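PDB 6IDP: MATE family efflux transporter from Vibrio cholerae, which probably exports drugs and other toxic compounds across the bacterial inner membrane, coupling their efflux to proton-dependent conformational change as a MATE-family multidrug transporter. Local coordinates for residues I63-G68 with M146-Y151; K83-K88 with W216-W221; P292-M297 with T304-L309. All coordinates share one frame; numbering follows the deposited sequence.

Contact 1. Residues I63-G68 with M146-Y151; sequences IQVGLG and MLYFYY. With OLC ((2R)-2,3-dihydroxypropyl (9Z)-octadec-9-enoate), chain B.
Two aromatic side chains of 146-151 reach across to helix segment 63-68, and they pack very differently. Phe149 makes the tight part, which is purely protein packing. Its CG is anti to its carbonyl carbon, and Leu67 lays CD2 over one ring face, a CH-pi contact 3.9 Å from the Phe149 ring centroid. At the edge of the same ring, near its plane, sits the Gln64 carbonyl O, 3.6 Å from Phe149 CE1, while Gln64 CB packs against the same carbon. Tyr148, with CG anti to the backbone N, passes close to Gly68, where the absence of a side chain lets Tyr148 CE2 come to 4.1 Å from Gly68 CA.

On the Tyr148 hydroxyl side, contact passes from protein to lipid and water. Gln64 starts from the crowded position between N and C (chi1 78°), and its extended chain sets NE2 3.4 Å from Tyr148 CB, the amide tilted 48° to the ring. An acyl chain of monoolein runs past this NE2, Val65 CG2 and the Tyr148 hydroxyl. A water in the ring plane of Tyr148 lies 2.4 Å from Tyr148 OH and donates to Val65 O, bridging the two helices by solvent.

The segments run nearly parallel, at 18°. Helix 84-111 receives Phe149 through Ile95 and Val102, and helix 226-259 meets Val65 and Leu67 through Gln244 and Met237.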
loop_
_atom_site.group_PDB
_atom_site.type_symbol
_atom_site.label_atom_id
_atom_site.label_comp_id
_atom_site.label_asym_id
_atom_site.label_seq_id
_atom_site.Cartn_x
_atom_site.Cartn_y
_atom_site.Cartn_z
ATOM N N ILE A 63 8.977 -4.076 -1.138
ATOM C CA ILE A 63 10.008 -3.821 -2.134
ATOM C C ILE A 63 9.413 -3.263 -3.427
ATOM O O ILE A 63 9.903 -2.267 -3.960
ATOM C CB ILE A 63 10.813 -5.101 -2.434
ATOM C CG1 ILE A 63 11.787 -5.388 -1.288
ATOM C CG2 ILE A 63 11.568 -4.972 -3.748
ATOM C CD1 ILE A 63 12.501 -6.716 -1.404
ATOM N N GLN A 64 8.349 -3.890 -3.918
ATOM C CA GLN A 64 7.744 -3.469 -5.176
ATOM C C GLN A 64 7.045 -2.114 -5.041
ATOM O O GLN A 64 6.993 -1.342 -6.000
ATOM C CB GLN A 64 6.764 -4.532 -5.694
ATOM C CG GLN A 64 5.409 -4.561 -5.007
ATOM C CD GLN A 64 4.530 -5.687 -5.515
ATOM O OE1 GLN A 64 4.871 -6.863 -5.388
ATOM N NE2 GLN A 64 3.393 -5.332 -6.096
ATOM N N VAL A 65 6.518 -1.821 -3.855
ATOM C CA VAL A 65 5.881 -0.529 -3.620
ATOM C C VAL A 65 6.944 0.568 -3.586
ATOM O O VAL A 65 6.764 1.632 -4.179
ATOM C CB VAL A 65 5.060 -0.520 -2.314
ATOM C CG1 VAL A 65 4.698 0.902 -1.915
ATOM C CG2 VAL A 65 3.797 -1.349 -2.488
ATOM N N GLY A 66 8.056 0.290 -2.910
ATOM C CA GLY A 66 9.186 1.202 -2.875
ATOM C C GLY A 66 9.697 1.585 -4.255
ATOM O O GLY A 66 10.035 2.745 -4.494
ATOM N N LEU A 67 9.750 0.618 -5.167
ATOM C CA LEU A 67 10.170 0.895 -6.538
ATOM C C LEU A 67 9.085 1.651 -7.299
ATOM O O LEU A 67 9.386 2.516 -8.124
ATOM C CB LEU A 67 10.528 -0.399 -7.275
ATOM C CG LEU A 67 10.932 -0.241 -8.746
ATOM C CD1 LEU A 67 12.070 0.764 -8.901
ATOM C CD2 LEU A 67 11.316 -1.579 -9.357
ATOM N N GLY A 68 7.828 1.324 -7.023
ATOM C CA GLY A 68 6.710 2.015 -7.645
ATOM C C GLY A 68 6.675 3.491 -7.281
ATOM O O GLY A 68 6.409 4.347 -8.129
ATOM N N MET A 146 5.703 -7.452 -11.378
ATOM C CA MET A 146 5.899 -6.951 -12.733
ATOM C C MET A 146 4.680 -6.200 -13.253
ATOM O O MET A 146 4.817 -5.153 -13.888
ATOM C CB MET A 146 6.236 -8.098 -13.688
ATOM C CG MET A 146 7.561 -8.769 -13.408
ATOM S SD MET A 146 8.933 -7.603 -13.354
ATOM C CE MET A 146 8.816 -6.847 -14.976
ATOM N N LEU A 147 3.495 -6.747 -13.001
ATOM C CA LEU A 147 2.256 -6.073 -13.372
ATOM C C LEU A 147 2.167 -4.732 -12.647
ATOM O O LEU A 147 1.764 -3.726 -13.229
ATOM C CB LEU A 147 1.039 -6.945 -13.048
ATOM C CG LEU A 147 -0.340 -6.402 -13.431
ATOM C CD1 LEU A 147 -0.397 -6.066 -14.915
ATOM C CD2 LEU A 147 -1.434 -7.396 -13.073
ATOM N N TYR A 148 2.567 -4.726 -11.377
ATOM C CA TYR A 148 2.556 -3.510 -10.576
ATOM C C TYR A 148 3.522 -2.461 -11.130
ATOM O O TYR A 148 3.229 -1.264 -11.106
ATOM C CB TYR A 148 2.897 -3.822 -9.115
ATOM C CG TYR A 148 2.794 -2.616 -8.206
ATOM C CD1 TYR A 148 1.565 -2.200 -7.711
ATOM C CD2 TYR A 148 3.923 -1.887 -7.847
ATOM C CE1 TYR A 148 1.460 -1.096 -6.885
ATOM C CE2 TYR A 148 3.828 -0.780 -7.020
ATOM C CZ TYR A 148 2.593 -0.391 -6.542
ATOM O OH TYR A 148 2.488 0.706 -5.718
ATOM N N PHE A 149 4.671 -2.911 -11.626
ATOM C CA PHE A 149 5.656 -2.000 -12.200
ATOM C C PHE A 149 5.127 -1.365 -13.485
ATOM O O PHE A 149 5.372 -0.188 -13.748
ATOM C CB PHE A 149 6.979 -2.727 -12.466
ATOM C CG PHE A 149 7.635 -3.270 -11.226
ATOM C CD1 PHE A 149 7.535 -2.597 -10.016
ATOM C CD2 PHE A 149 8.347 -4.462 -11.269
ATOM C CE1 PHE A 149 8.139 -3.102 -8.873
ATOM C CE2 PHE A 149 8.947 -4.974 -10.128
ATOM C CZ PHE A 149 8.847 -4.294 -8.933
ATOM N N TYR A 150 4.407 -2.148 -14.285
ATOM C CA TYR A 150 3.733 -1.607 -15.462
ATOM C C TYR A 150 2.691 -0.574 -15.050
ATOM O O TYR A 150 2.548 0.466 -15.696
ATOM C CB TYR A 150 3.067 -2.715 -16.281
ATOM C CG TYR A 150 3.991 -3.440 -17.233
ATOM C CD1 TYR A 150 4.540 -2.789 -18.330
ATOM C CD2 TYR A 150 4.296 -4.783 -17.048
ATOM C CE1 TYR A 150 5.380 -3.453 -19.210
ATOM C CE2 TYR A 150 5.131 -5.454 -17.920
ATOM C CZ TYR A 150 5.670 -4.785 -18.997
ATOM O OH TYR A 150 6.502 -5.454 -19.864
ATOM N N TYR A 151 1.961 -0.873 -13.977
ATOM C CA TYR A 151 0.965 0.048 -13.435
ATOM C C TYR A 151 1.615 1.360 -13.011
ATOM O O TYR A 151 1.036 2.433 -13.179
ATOM C CB TYR A 151 0.234 -0.570 -12.236
ATOM C CG TYR A 151 -0.755 -1.659 -12.580
ATOM C CD1 TYR A 151 -1.135 -1.898 -13.895
ATOM C CD2 TYR A 151 -1.319 -2.444 -11.582
ATOM C CE1 TYR A 151 -2.047 -2.897 -14.203
ATOM C CE2 TYR A 151 -2.227 -3.443 -11.882
ATOM C CZ TYR A 151 -2.588 -3.664 -13.190
ATOM O OH TYR A 151 -3.491 -4.658 -13.482
HETATM C C18 OLC B . -2.225 -6.129 -9.519
HETATM C C10 OLC B . -0.705 -3.097 -3.348
HETATM C C9 OLC B . -0.944 -1.800 -3.062
HETATM C C17 OLC B . -1.008 -5.682 -8.740
HETATM C C11 OLC B . 0.635 -3.523 -3.904
HETATM C C8 OLC B . 0.126 -0.757 -3.292
HETATM C C16 OLC B . -0.242 -6.894 -8.255
HETATM C C12 OLC B . 0.581 -4.979 -4.316
HETATM C C15 OLC B . 0.444 -6.585 -6.940
HETATM C C13 OLC B . -0.640 -5.216 -5.179
HETATM C C14 OLC B . -0.567 -6.589 -5.814
HETATM O O HOH W 1 4.081 2.446 -5.154
#

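Contact 2. Residues K83-K88 with W216-W221. With OLC ((2R)-2,3-dihydroxypropyl (9Z)-octadec-9-enoate), chain C; OLC ((2R)-2,3-dihydroxypropyl (9Z)-octadec-9-enoate), chain J.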
loop_
_atom_site.group_PDB
_atom_site.type_symbol
_atom_site.label_atom_id
_atom_site.label_comp_id
_atom_site.label_asym_id
_atom_site.label_seq_id
_atom_site.Cartn_x
_atom_site.Cartn_y
_atom_site.Cartn_z
ATOM N N LYS A 83 11.331 16.077 -20.746
ATOM C CA LYS A 83 12.351 15.087 -21.087
ATOM C C LYS A 83 11.713 13.789 -21.576
ATOM O O LYS A 83 11.757 12.763 -20.894
ATOM C CB LYS A 83 13.255 14.819 -19.884
ATOM C CG LYS A 83 14.029 16.042 -19.430
ATOM C CD LYS A 83 14.694 15.830 -18.081
ATOM C CE LYS A 83 15.541 17.040 -17.698
ATOM N NZ LYS A 83 16.038 16.959 -16.291
ATOM N N THR A 84 11.136 13.853 -22.772
ATOM C CA THR A 84 10.339 12.765 -23.329
ATOM C C THR A 84 11.115 11.464 -23.523
ATOM O O THR A 84 10.647 10.394 -23.136
ATOM C CB THR A 84 9.736 13.179 -24.680
ATOM O OG1 THR A 84 9.020 14.410 -24.525
ATOM C CG2 THR A 84 8.794 12.105 -25.200
ATOM N N GLU A 85 12.292 11.558 -24.135
ATOM C CA GLU A 85 13.111 10.378 -24.385
ATOM C C GLU A 85 13.579 9.753 -23.075
ATOM O O GLU A 85 13.478 8.543 -22.878
ATOM C CB GLU A 85 14.315 10.733 -25.260
ATOM C CG GLU A 85 15.222 9.552 -25.577
ATOM C CD GLU A 85 14.562 8.527 -26.483
ATOM O OE1 GLU A 85 14.950 7.340 -26.426
ATOM O OE2 GLU A 85 13.660 8.910 -27.260
ATOM N N TYR A 86 14.080 10.593 -22.178
ATOM C CA TYR A 86 14.636 10.134 -20.915
ATOM C C TYR A 86 13.582 9.454 -20.044
ATOM O O TYR A 86 13.869 8.465 -19.370
ATOM C CB TYR A 86 15.272 11.311 -20.170
ATOM C CG TYR A 86 15.749 10.991 -18.774
ATOM C CD1 TYR A 86 16.750 10.054 -18.557
ATOM C CD2 TYR A 86 15.211 11.644 -17.672
ATOM C CE1 TYR A 86 17.190 9.765 -17.278
ATOM C CE2 TYR A 86 15.647 11.366 -16.392
ATOM C CZ TYR A 86 16.635 10.425 -16.199
ATOM O OH TYR A 86 17.068 10.146 -14.923
ATOM N N ALA A 87 12.359 9.975 -20.074
ATOM C CA ALA A 87 11.276 9.422 -19.272
ATOM C C ALA A 87 10.906 8.002 -19.700
ATOM O O ALA A 87 10.663 7.141 -18.853
ATOM C CB ALA A 87 10.055 10.327 -19.340
ATOM N N LYS A 88 10.864 7.750 -21.004
ATOM C CA LYS A 88 10.480 6.422 -21.480
ATOM C C LYS A 88 11.650 5.440 -21.427
ATOM O O LYS A 88 11.443 4.231 -21.384
ATOM C CB LYS A 88 9.901 6.495 -22.895
ATOM C CG LYS A 88 10.889 6.832 -23.986
ATOM C CD LYS A 88 10.210 6.728 -25.340
ATOM C CE LYS A 88 11.178 7.003 -26.470
ATOM N NZ LYS A 88 10.546 6.788 -27.804
ATOM N N TRP A 216 5.789 4.491 -23.637
ATOM C CA TRP A 216 6.088 4.807 -22.246
ATOM C C TRP A 216 7.291 4.011 -21.755
ATOM O O TRP A 216 7.793 4.232 -20.653
ATOM C CB TRP A 216 4.867 4.540 -21.367
ATOM C CG TRP A 216 3.758 5.517 -21.601
ATOM C CD1 TRP A 216 3.829 6.680 -22.314
ATOM C CD2 TRP A 216 2.411 5.421 -21.122
ATOM N NE1 TRP A 216 2.610 7.312 -22.305
ATOM C CE2 TRP A 216 1.723 6.561 -21.581
ATOM C CE3 TRP A 216 1.722 4.482 -20.351
ATOM C CZ2 TRP A 216 0.379 6.788 -21.291
ATOM C CZ3 TRP A 216 0.389 4.709 -20.065
ATOM C CH2 TRP A 216 -0.268 5.852 -20.532
ATOM N N THR A 217 7.744 3.080 -22.587
ATOM C CA THR A 217 8.963 2.327 -22.321
ATOM C C THR A 217 9.843 2.300 -23.563
ATOM O O THR A 217 9.343 2.238 -24.688
ATOM C CB THR A 217 8.671 0.875 -21.890
ATOM O OG1 THR A 217 7.795 0.262 -22.842
ATOM C CG2 THR A 217 8.031 0.837 -20.512
ATOM N N SER A 218 11.155 2.350 -23.354
ATOM C CA SER A 218 12.107 2.213 -24.447
ATOM C C SER A 218 13.298 1.377 -24.012
ATOM O O SER A 218 13.713 1.438 -22.857
ATOM C CB SER A 218 12.586 3.582 -24.934
ATOM O OG SER A 218 13.629 3.432 -25.876
ATOM N N TYR A 219 13.852 0.606 -24.940
ATOM C CA TYR A 219 15.035 -0.187 -24.640
ATOM C C TYR A 219 16.204 0.237 -25.516
ATOM O O TYR A 219 17.142 -0.525 -25.744
ATOM C CB TYR A 219 14.719 -1.676 -24.785
ATOM C CG TYR A 219 13.733 -2.116 -23.728
ATOM C CD1 TYR A 219 14.155 -2.382 -22.433
ATOM C CD2 TYR A 219 12.378 -2.215 -24.010
ATOM C CE1 TYR A 219 13.259 -2.761 -21.452
ATOM C CE2 TYR A 219 11.472 -2.595 -23.036
ATOM C CZ TYR A 219 11.919 -2.867 -21.759
ATOM O OH TYR A 219 11.020 -3.245 -20.787
ATOM N N GLN A 220 16.133 1.476 -25.993
ATOM C CA GLN A 220 17.255 2.122 -26.661
ATOM C C GLN A 220 17.964 3.030 -25.656
ATOM O O GLN A 220 17.595 4.194 -25.497
ATOM C CB GLN A 220 16.782 2.927 -27.876
ATOM C CG GLN A 220 15.881 2.161 -28.842
ATOM C CD GLN A 220 16.621 1.096 -29.624
ATOM O OE1 GLN A 220 17.270 1.385 -30.631
ATOM N NE2 GLN A 220 16.525 -0.147 -29.169
ATOM N N TRP A 221 18.975 2.488 -24.979
ATOM C CA TRP A 221 19.657 3.198 -23.894
ATOM C C TRP A 221 21.047 3.698 -24.284
ATOM O O TRP A 221 21.922 3.832 -23.426
ATOM C CB TRP A 221 19.788 2.293 -22.663
ATOM C CG TRP A 221 18.488 1.795 -22.111
ATOM C CD1 TRP A 221 17.237 2.217 -22.448
ATOM C CD2 TRP A 221 18.315 0.772 -21.123
ATOM N NE1 TRP A 221 16.296 1.523 -21.731
ATOM C CE2 TRP A 221 16.930 0.629 -20.911
ATOM C CE3 TRP A 221 19.197 -0.036 -20.397
ATOM C CZ2 TRP A 221 16.405 -0.290 -20.004
ATOM C CZ3 TRP A 221 18.672 -0.948 -19.495
ATOM C CH2 TRP A 221 17.291 -1.066 -19.306
HETATM C C10 OLC C . 15.592 -9.633 -17.819
HETATM C C9 OLC C . 15.958 -8.846 -18.850
HETATM C C11 OLC C . 16.064 -11.067 -17.737
HETATM C C8 OLC C . 16.849 -9.380 -19.950
HETATM C C24 OLC C . 19.975 -1.484 -27.083
HETATM C C12 OLC C . 15.111 -11.851 -16.860
HETATM C C7 OLC C . 16.706 -8.501 -21.172
HETATM C C13 OLC C . 15.008 -11.187 -15.504
HETATM C C6 OLC C . 18.070 -8.000 -21.593
HETATM C C14 OLC C . 13.938 -11.878 -14.689
HETATM C C5 OLC C . 18.539 -6.914 -20.648
HETATM C C4 OLC C . 17.844 -5.612 -20.982
HETATM C C3 OLC C . 18.864 -4.546 -21.321
HETATM C C2 OLC C . 19.098 -4.511 -22.817
HETATM C C21 OLC C . 20.122 -1.362 -24.616
HETATM C C1 OLC C . 19.183 -3.074 -23.291
HETATM C C22 OLC C . 20.857 -1.105 -25.913
HETATM O O19 OLC C . 18.601 -2.198 -22.682
HETATM O O25 OLC C . 20.753 -1.621 -28.250
HETATM O O23 OLC C . 21.187 0.262 -25.994
HETATM O O20 OLC C . 19.932 -2.746 -24.436
HETATM C C18 OLC J . 17.814 15.126 -20.743
HETATM C C17 OLC J . 18.500 14.946 -19.405
HETATM C C16 OLC J . 18.113 13.608 -18.811
HETATM C C15 OLC J . 18.728 13.468 -17.435
HETATM C C13 OLC J . 18.688 14.301 -15.108
HETATM C C14 OLC J . 18.052 14.422 -16.476
HETATM O O HOH W 2 7.849 6.168 -19.022
#
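Lys88 places CG in the crowded position between its backbone N and carbonyl carbon (chi1 70°) and then runs fully extended, so its methylenes pass alongside Ser218; Lys88 CG comes to 3.8 Å from Ser218 CB. Glu85, with CG anti to the backbone N but bent at chi2 (68°), turns its carboxylate toward the end of the same lysine, giving a long salt bridge between Glu85 OE2 and Lys88 NZ at 3.8 Å.

The backbones meet where Lys88 faces Thr217. Ser218 N donates to Lys88 O at 2.7 Å, a short but strongly bent and weak bond, and the CA-H of Thr217 is directed at the same oxygen. A reciprocal CA-H...O contact runs from Lys88 CA to Trp216 O. That carbonyl also accepts from a water, 2.5 Å from Trp216 O, which donates to Ala87 O as well and so ties the first turn of helix 84-111 to the loop.

Within the loop, Ser218 has OG anti to its N and accepts from Gln220 N, forming an ST turn. Its carbonyl takes the indole: Trp221 NE1 lies 2.8 Å from Ser218 O, above the carbonyl plane. Trp221 also meets monoolein, whose O19 lies over one ring face and whose O23 accepts from Trp221 N.

The loop thus meets the helix start through the Lys88 aliphatic chain on Ser218, one weak backbone bond, CA-H...O contacts and a bridging water, with Glu85 at the margin reaching back to Lys88; the lipid oxygens beside Trp221 are consistent with a membrane-interface setting.

Contact 3. Residues P292-M297 with T304-L309. With OLC ((2R)-2,3-dihydroxypropyl (9Z)-octadec-9-enoate), chain H.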
loop_
_atom_site.group_PDB
_atom_site.type_symbol
_atom_site.label_atom_id
_atom_site.label_comp_id
_atom_site.label_asym_id
_atom_site.label_seq_id
_atom_site.Cartn_x
_atom_site.Cartn_y
_atom_site.Cartn_z
ATOM N N PRO A 292 1.708 11.212 -9.087
ATOM C CA PRO A 292 2.081 11.539 -10.470
ATOM C C PRO A 292 1.724 12.969 -10.854
ATOM O O PRO A 292 2.474 13.610 -11.586
ATOM C CB PRO A 292 1.261 10.554 -11.307
ATOM C CG PRO A 292 0.865 9.473 -10.381
ATOM C CD PRO A 292 0.744 10.096 -9.032
ATOM N N MET A 293 0.583 13.450 -10.371
ATOM C CA MET A 293 0.163 14.822 -10.632
ATOM C C MET A 293 1.173 15.807 -10.051
ATOM O O MET A 293 1.581 16.755 -10.718
ATOM C CB MET A 293 -1.232 15.082 -10.051
ATOM C CG MET A 293 -2.306 14.124 -10.543
ATOM S SD MET A 293 -3.916 14.398 -9.761
ATOM C CE MET A 293 -4.438 15.918 -10.556
ATOM N N ILE A 294 1.576 15.569 -8.805
ATOM C CA ILE A 294 2.541 16.428 -8.127
ATOM C C ILE A 294 3.898 16.413 -8.826
ATOM O O ILE A 294 4.496 17.466 -9.058
ATOM C CB ILE A 294 2.732 16.012 -6.649
ATOM C CG1 ILE A 294 1.417 16.131 -5.879
ATOM C CG2 ILE A 294 3.798 16.867 -5.986
ATOM C CD1 ILE A 294 0.887 17.544 -5.792
ATOM N N GLY A 295 4.374 15.216 -9.161
ATOM C CA GLY A 295 5.665 15.054 -9.806
ATOM C C GLY A 295 5.749 15.757 -11.147
ATOM O O GLY A 295 6.736 16.435 -11.439
ATOM N N ARG A 296 4.709 15.604 -11.962
ATOM C CA ARG A 296 4.664 16.259 -13.263
ATOM C C ARG A 296 4.635 17.778 -13.107
ATOM O O ARG A 296 5.307 18.498 -13.847
ATOM C CB ARG A 296 3.449 15.789 -14.069
ATOM C CG ARG A 296 3.511 16.175 -15.547
ATOM C CD ARG A 296 2.134 16.178 -16.197
ATOM N NE ARG A 296 1.214 17.082 -15.511
ATOM C CZ ARG A 296 1.201 18.403 -15.668
ATOM N NH1 ARG A 296 2.063 18.988 -16.490
ATOM N NH2 ARG A 296 0.327 19.141 -14.999
ATOM N N MET A 297 3.855 18.259 -12.140
ATOM C CA MET A 297 3.728 19.692 -11.910
ATOM C C MET A 297 5.049 20.294 -11.435
ATOM O O MET A 297 5.401 21.409 -11.823
ATOM C CB MET A 297 2.608 19.986 -10.906
ATOM C CG MET A 297 1.205 19.880 -11.497
ATOM S SD MET A 297 -0.120 20.208 -10.305
ATOM C CE MET A 297 0.436 19.241 -8.919
ATOM N N THR A 304 2.382 26.851 -7.969
ATOM C CA THR A 304 1.113 27.314 -7.412
ATOM C C THR A 304 0.093 26.182 -7.390
ATOM O O THR A 304 -0.584 25.957 -6.383
ATOM C CB THR A 304 0.522 28.488 -8.212
ATOM O OG1 THR A 304 1.430 29.594 -8.188
ATOM C CG2 THR A 304 -0.815 28.923 -7.616
ATOM N N HIS A 305 -0.000 25.472 -8.510
ATOM C CA HIS A 305 -0.943 24.372 -8.657
ATOM C C HIS A 305 -0.638 23.215 -7.708
ATOM O O HIS A 305 -1.553 22.535 -7.248
ATOM C CB HIS A 305 -0.955 23.876 -10.103
ATOM C CG HIS A 305 -1.566 24.844 -11.066
ATOM N ND1 HIS A 305 -1.328 24.794 -12.423
ATOM C CD2 HIS A 305 -2.411 25.884 -10.872
ATOM C CE1 HIS A 305 -1.995 25.762 -13.021
ATOM N NE2 HIS A 305 -2.661 26.439 -12.103
ATOM N N ILE A 306 0.642 22.991 -7.423
ATOM C CA ILE A 306 1.030 21.971 -6.456
ATOM C C ILE A 306 0.425 22.291 -5.089
ATOM O O ILE A 306 -0.253 21.456 -4.491
ATOM C CB ILE A 306 2.564 21.845 -6.321
ATOM C CG1 ILE A 306 3.162 21.186 -7.563
ATOM C CG2 ILE A 306 2.926 21.034 -5.084
ATOM C CD1 ILE A 306 4.675 21.047 -7.522
ATOM N N ARG A 307 0.660 23.510 -4.611
ATOM C CA ARG A 307 0.143 23.932 -3.316
ATOM C C ARG A 307 -1.383 23.870 -3.277
ATOM O O ARG A 307 -1.962 23.394 -2.299
ATOM C CB ARG A 307 0.634 25.342 -2.980
ATOM C CG ARG A 307 2.125 25.408 -2.697
ATOM C CD ARG A 307 2.400 26.079 -1.367
ATOM N NE ARG A 307 2.341 27.529 -1.474
ATOM C CZ ARG A 307 2.109 28.345 -0.453
ATOM N NH1 ARG A 307 1.902 27.854 0.760
ATOM N NH2 ARG A 307 2.079 29.656 -0.647
ATOM N N GLN A 308 -2.027 24.325 -4.347
ATOM C CA GLN A 308 -3.485 24.283 -4.436
ATOM C C GLN A 308 -4.027 22.846 -4.405
ATOM O O GLN A 308 -4.938 22.540 -3.639
ATOM C CB GLN A 308 -3.965 25.005 -5.702
ATOM C CG GLN A 308 -3.693 26.505 -5.686
ATOM C CD GLN A 308 -4.275 27.238 -6.884
ATOM O OE1 GLN A 308 -4.292 26.721 -8.003
ATOM N NE2 GLN A 308 -4.749 28.455 -6.653
ATOM N N LEU A 309 -3.457 21.971 -5.227
ATOM C CA LEU A 309 -3.924 20.588 -5.326
ATOM C C LEU A 309 -3.768 19.823 -4.011
ATOM O O LEU A 309 -4.629 19.018 -3.644
ATOM C CB LEU A 309 -3.181 19.852 -6.444
ATOM C CG LEU A 309 -3.577 18.398 -6.706
ATOM C CD1 LEU A 309 -5.054 18.286 -7.062
ATOM C CD2 LEU A 309 -2.710 17.799 -7.804
HETATM C C18 OLC H . 4.607 28.087 4.687
HETATM C C10 OLC H . 4.862 29.129 -3.861
HETATM C C9 OLC H . 3.718 29.304 -4.560
HETATM C C17 OLC H . 5.007 26.975 3.737
HETATM C C11 OLC H . 5.023 29.702 -2.470
HETATM C C8 OLC H . 2.550 30.073 -3.983
HETATM C C16 OLC H . 4.982 27.463 2.299
HETATM C C12 OLC H . 6.112 28.965 -1.717
HETATM C C7 OLC H . 1.250 29.400 -4.372
HETATM C C15 OLC H . 6.292 28.143 1.953
HETATM C C13 OLC H . 5.552 28.462 -0.401
HETATM C C6 OLC H . 0.176 29.719 -3.352
HETATM C C14 OLC H . 6.650 27.922 0.493
HETATM C C5 OLC H . -0.876 28.629 -3.355
HETATM C C4 OLC H . -1.641 28.645 -2.049
#
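The guanidinium of Arg307 lies against monoolein on the far side of its helix from segment 292-297: lipid C13 sits over the centre of one face, 3.4 Å from Arg307 CZ, and lipid C8 lies at the edge in plane. The His305 imidazole has Gln308 OE1 at its edge in the ring plane; the ring is turned from the opposite helix, and CB does the touching, 3.8 Å from Met297 SD.

Between the helices the packing is apolar, of aliphatic and thioether groups. Met297 points toward 304-309 with CG anti to its carbonyl carbon (chi1 -77°), extends to SD, and then bends at chi3 (-46°) so that its methyl turns inward. Met297 CB rests 3.6 Å from Ile306 CG1 as the two side chains run alongside in opposite senses, and the folded-back CE meets Ile306 CG1 as well. Leu309, with CG anti to its N, sends CD2 into the middle of a group of three residues: this methyl lies 3.6 Å from Met297 CE and 3.8 Å from Met293 CE, both chains crossing it at about a right angle, and 4.1 Å from Ile294 CD1. Ile294 CD1 also touches Ile306 CG2, while Ile306 CD1 approaches the Ile294 carbonyl O at 3.9 Å.

Helices 281-299 and 303-330 form an antiparallel hairpin here, their segments at 160° with axes 9.5 Å apart. Pro292 marks a kink in the first. Leu376 touches both Ile294 and Ile306, Leu290 adds to the packing round Leu309, and helix 5-39 touches Met293 through Gln13 and Leu14, and Gln308 through Ser6 and Leu10.

How the contacts relate
Contacts 1 and 3 are buried helix-helix packings and contact 2 is a partly exposed helix-to-loop junction, its centre about 27 Å from the chain centre against 11 Å for contact 1. Chemistry follows place: contact 1 combines aromatic packing with a bridging water, contact 3 is mainly aliphatic and thioether, and contact 2 mixes backbone polar contacts and water with the Lys88 chain packed on Ser218. Contacts 1 and 2 interlock along the chain, their segments alternating, and helices 54-80 and 84-111 are consecutive; Ile95 of the latter meets Phe149 of contact 1 and Tyr219 of contact 2. Contact 3 belongs to the second MatE region and joins sequence neighbours. Monoolein borders all three.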